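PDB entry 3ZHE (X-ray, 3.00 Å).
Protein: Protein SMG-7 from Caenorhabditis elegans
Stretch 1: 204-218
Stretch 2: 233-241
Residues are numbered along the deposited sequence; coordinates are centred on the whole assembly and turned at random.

Stretch 1, residues 204-218: LTNIFKNFANRDISR
Stretch 2 233-241: IHFLLEIED

Contact between residues 204-218 and 233-241 of one SMG-7 chain, burying 429 Å² over both sides. The first stretch begins inside a helix that includes Thr205 and Phe208; type I turns follow at Phe211-Arg214 and Asp215-Arg218. The second leaves its helix at Phe235 (phi/psi -92/16), Leu236 takes left-handed values (56/43), and Leu237-Ile239 are extended. Both stretches run the same way: Phe208 CA lies 7.7 Å from His234 CA, Ala212 CA 7.7 Å from Phe235 CA, and Ile216 CA 6.7 Å from Glu240 CA. Phe235 (chi1 m, chi2 -74°) gives up the most surface, its ring lying against Thr205, Phe208, Lys209 and Ala212: CE2 is 3.5 Å from Phe208 CB, CD2 4.0 Å from Ala212 CB, and CZ 4.0 Å from Thr205 CG2, while Lys209 N meets the ring edge, 3.8 Å from Phe235 CE2. That amide is already hydrogen-bonded to Thr205 O (Lys209 N to Thr205 O, 2.9 Å). Phe208 (m, chi2 -19°) places CE2 over one face of the His234 ring (t, chi2 98°), 3.3 Å from His234 ND1; the centroids are 4.8 Å apart and the planes at 47°, an oblique pair. Farther along, Ile216 (m, t) brings CD1 to 4.4 Å from Ile239 CG2 (Ile239 m, t), and Leu237 (m, t) sets CD1 4.4 Å from Ala212 CB. No hydrogen bond links the modelled atoms of the stretches; these contacts are van der Waals.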

# COMPACT_ATOMS: atom_id res chain seq x y z
N LEU B 204 12.85 -14.85 -27.01
CA LEU B 204 13.87 -15.87 -26.83
C LEU B 204 14.70 -16.01 -28.09
O LEU B 204 15.93 -15.97 -28.04
CB LEU B 204 13.23 -17.21 -26.47
CG LEU B 204 12.70 -17.36 -25.05
CD1 LEU B 204 11.82 -18.60 -24.94
CD2 LEU B 204 13.86 -17.44 -24.08
N THR B 205 14.01 -16.12 -29.23
CA THR B 205 14.69 -16.29 -30.50
C THR B 205 15.65 -15.13 -30.70
O THR B 205 16.82 -15.33 -31.02
CB THR B 205 13.69 -16.34 -31.68
OG1 THR B 205 12.45 -16.89 -31.23
CG2 THR B 205 14.24 -17.18 -32.81
N ASN B 206 15.15 -13.92 -30.45
CA ASN B 206 15.95 -12.71 -30.63
C ASN B 206 17.26 -12.77 -29.85
O ASN B 206 18.29 -12.28 -30.30
CB ASN B 206 15.16 -11.47 -30.22
CG ASN B 206 14.93 -10.52 -31.39
OD1 ASN B 206 14.65 -10.96 -32.50
ND2 ASN B 206 15.05 -9.23 -31.13
N ILE B 207 17.21 -13.39 -28.67
CA ILE B 207 18.40 -13.50 -27.85
C ILE B 207 19.32 -14.57 -28.43
O ILE B 207 20.53 -14.35 -28.56
CB ILE B 207 18.06 -13.84 -26.39
CG1 ILE B 207 17.14 -12.78 -25.80
CG2 ILE B 207 19.33 -13.94 -25.57
CD1 ILE B 207 17.78 -11.41 -25.71
N PHE B 208 18.73 -15.70 -28.79
CA PHE B 208 19.48 -16.84 -29.31
C PHE B 208 20.33 -16.42 -30.51
O PHE B 208 21.52 -16.74 -30.58
CB PHE B 208 18.54 -17.98 -29.70
CG PHE B 208 17.84 -18.61 -28.54
CD1 PHE B 208 18.32 -18.45 -27.25
CD2 PHE B 208 16.70 -19.38 -28.73
CE1 PHE B 208 17.68 -19.04 -26.17
CE2 PHE B 208 16.05 -19.96 -27.66
CZ PHE B 208 16.55 -19.80 -26.38
N LYS B 209 19.70 -15.69 -31.43
CA LYS B 209 20.37 -15.22 -32.64
C LYS B 209 21.62 -14.41 -32.32
O LYS B 209 22.61 -14.46 -33.05
CB LYS B 209 19.41 -14.37 -33.48
N ASN B 210 21.57 -13.67 -31.21
CA ASN B 210 22.67 -12.80 -30.82
C ASN B 210 23.82 -13.54 -30.14
O ASN B 210 24.83 -12.93 -29.79
CB ASN B 210 22.16 -11.67 -29.92
N PHE B 211 23.67 -14.85 -29.96
CA PHE B 211 24.68 -15.62 -29.25
C PHE B 211 25.13 -16.88 -29.99
O PHE B 211 26.25 -17.36 -29.79
CB PHE B 211 24.20 -15.97 -27.84
CG PHE B 211 24.36 -14.85 -26.85
CD1 PHE B 211 23.38 -13.88 -26.71
CD2 PHE B 211 25.50 -14.76 -26.06
CE1 PHE B 211 23.53 -12.85 -25.80
CE2 PHE B 211 25.65 -13.73 -25.15
CZ PHE B 211 24.66 -12.77 -25.02
N ALA B 212 24.27 -17.40 -30.86
CA ALA B 212 24.55 -18.64 -31.57
C ALA B 212 25.79 -18.57 -32.45
O ALA B 212 26.44 -19.59 -32.71
CB ALA B 212 23.34 -19.05 -32.40
N ASN B 213 26.13 -17.37 -32.90
CA ASN B 213 27.26 -17.19 -33.81
C ASN B 213 28.46 -16.49 -33.17
O ASN B 213 29.09 -15.63 -33.78
CB ASN B 213 26.82 -16.42 -35.06
CG ASN B 213 25.80 -17.19 -35.89
OD1 ASN B 213 25.94 -18.40 -36.09
ND2 ASN B 213 24.78 -16.50 -36.36
N ARG B 214 28.76 -16.87 -31.93
CA ARG B 214 29.94 -16.35 -31.25
C ARG B 214 31.05 -17.39 -31.26
O ARG B 214 30.79 -18.59 -31.17
CB ARG B 214 29.61 -15.94 -29.81
CG ARG B 214 28.63 -14.78 -29.71
CD ARG B 214 28.68 -14.14 -28.33
NE ARG B 214 27.80 -12.98 -28.23
CZ ARG B 214 27.81 -12.12 -27.21
NH1 ARG B 214 28.65 -12.29 -26.20
NH2 ARG B 214 26.97 -11.09 -27.21
N ASP B 215 32.29 -16.93 -31.39
CA ASP B 215 33.44 -17.82 -31.41
C ASP B 215 33.58 -18.52 -30.06
O ASP B 215 34.25 -18.02 -29.15
CB ASP B 215 34.72 -17.05 -31.75
CG ASP B 215 35.78 -17.93 -32.38
OD1 ASP B 215 35.78 -19.15 -32.12
OD2 ASP B 215 36.62 -17.40 -33.14
N ILE B 216 32.95 -19.68 -29.94
CA ILE B 216 32.97 -20.47 -28.72
C ILE B 216 34.40 -20.84 -28.31
O ILE B 216 34.70 -20.95 -27.12
CB ILE B 216 32.09 -21.74 -28.86
CG1 ILE B 216 30.65 -21.35 -29.18
CG2 ILE B 216 32.14 -22.58 -27.60
CD1 ILE B 216 29.67 -22.51 -29.09
N SER B 217 35.27 -21.03 -29.30
CA SER B 217 36.66 -21.38 -29.05
C SER B 217 37.37 -20.29 -28.25
O SER B 217 38.25 -20.57 -27.44
CB SER B 217 37.40 -21.59 -30.37
OG SER B 217 36.70 -22.48 -31.21
N ARG B 218 36.97 -19.04 -28.49
CA ARG B 218 37.56 -17.89 -27.82
C ARG B 218 37.12 -17.80 -26.35
O ARG B 218 36.06 -18.30 -25.99
CB ARG B 218 37.17 -16.60 -28.56
N ILE B 233 22.19 -25.07 -29.83
CA ILE B 233 21.29 -26.21 -29.69
C ILE B 233 19.96 -25.91 -30.38
O ILE B 233 19.41 -26.75 -31.10
CB ILE B 233 21.02 -26.56 -28.21
CG1 ILE B 233 22.30 -27.05 -27.53
CG2 ILE B 233 19.95 -27.62 -28.09
CD1 ILE B 233 22.12 -27.37 -26.06
N HIS B 234 19.45 -24.70 -30.15
CA HIS B 234 18.16 -24.28 -30.69
C HIS B 234 18.14 -24.26 -32.22
O HIS B 234 17.17 -24.72 -32.83
CB HIS B 234 17.79 -22.90 -30.16
CG HIS B 234 16.39 -22.49 -30.46
ND1 HIS B 234 15.36 -22.63 -29.56
CD2 HIS B 234 15.84 -21.95 -31.57
CE1 HIS B 234 14.24 -22.18 -30.09
NE2 HIS B 234 14.50 -21.77 -31.32
N PHE B 235 19.19 -23.73 -32.82
CA PHE B 235 19.24 -23.59 -34.28
C PHE B 235 19.89 -24.79 -34.96
O PHE B 235 20.27 -24.70 -36.13
CB PHE B 235 19.98 -22.30 -34.67
CG PHE B 235 19.23 -21.05 -34.34
CD1 PHE B 235 18.13 -20.67 -35.09
CD2 PHE B 235 19.63 -20.24 -33.29
CE1 PHE B 235 17.43 -19.51 -34.79
CE2 PHE B 235 18.94 -19.08 -32.99
CZ PHE B 235 17.84 -18.72 -33.74
N LEU B 236 20.00 -25.89 -34.23
CA LEU B 236 20.54 -27.14 -34.77
C LEU B 236 21.94 -26.96 -35.36
O LEU B 236 22.24 -27.49 -36.43
CB LEU B 236 19.59 -27.73 -35.81
CG LEU B 236 18.22 -28.17 -35.31
CD1 LEU B 236 17.32 -28.58 -36.47
CD2 LEU B 236 18.35 -29.31 -34.31
N LEU B 237 22.79 -26.21 -34.67
CA LEU B 237 24.15 -25.97 -35.12
C LEU B 237 25.14 -26.82 -34.34
O LEU B 237 24.89 -27.20 -33.19
CB LEU B 237 24.51 -24.49 -34.99
CG LEU B 237 23.57 -23.51 -35.68
CD1 LEU B 237 24.07 -22.08 -35.54
CD2 LEU B 237 23.40 -23.88 -37.15
N GLU B 238 26.28 -27.12 -34.96
CA GLU B 238 27.31 -27.94 -34.33
C GLU B 238 28.10 -27.15 -33.29
O GLU B 238 28.64 -26.08 -33.59
CB GLU B 238 28.26 -28.51 -35.40
CG GLU B 238 29.35 -29.41 -34.85
CD GLU B 238 30.24 -29.97 -35.94
OE1 GLU B 238 30.03 -29.62 -37.12
OE2 GLU B 238 31.16 -30.75 -35.63
N ILE B 239 28.16 -27.67 -32.07
CA ILE B 239 28.93 -27.04 -31.01
C ILE B 239 30.41 -27.38 -31.15
O ILE B 239 30.80 -28.53 -30.98
CB ILE B 239 28.42 -27.45 -29.61
CG1 ILE B 239 26.94 -27.06 -29.45
CG2 ILE B 239 29.26 -26.81 -28.52
CD1 ILE B 239 26.38 -27.34 -28.07
N GLU B 240 31.20 -26.35 -31.46
CA GLU B 240 32.62 -26.46 -31.81
C GLU B 240 33.39 -27.58 -31.12
O GLU B 240 33.62 -28.64 -31.71
CB GLU B 240 33.33 -25.13 -31.56
N ASP B 241 33.80 -27.35 -29.88
CA ASP B 241 34.60 -28.32 -29.14
C ASP B 241 33.73 -29.34 -28.41
O ASP B 241 34.15 -30.47 -28.18
CB ASP B 241 35.53 -27.61 -28.15
CG ASP B 241 36.57 -28.54 -27.56
OD1 ASP B 241 36.82 -29.61 -28.15
OD2 ASP B 241 37.15 -28.19 -26.51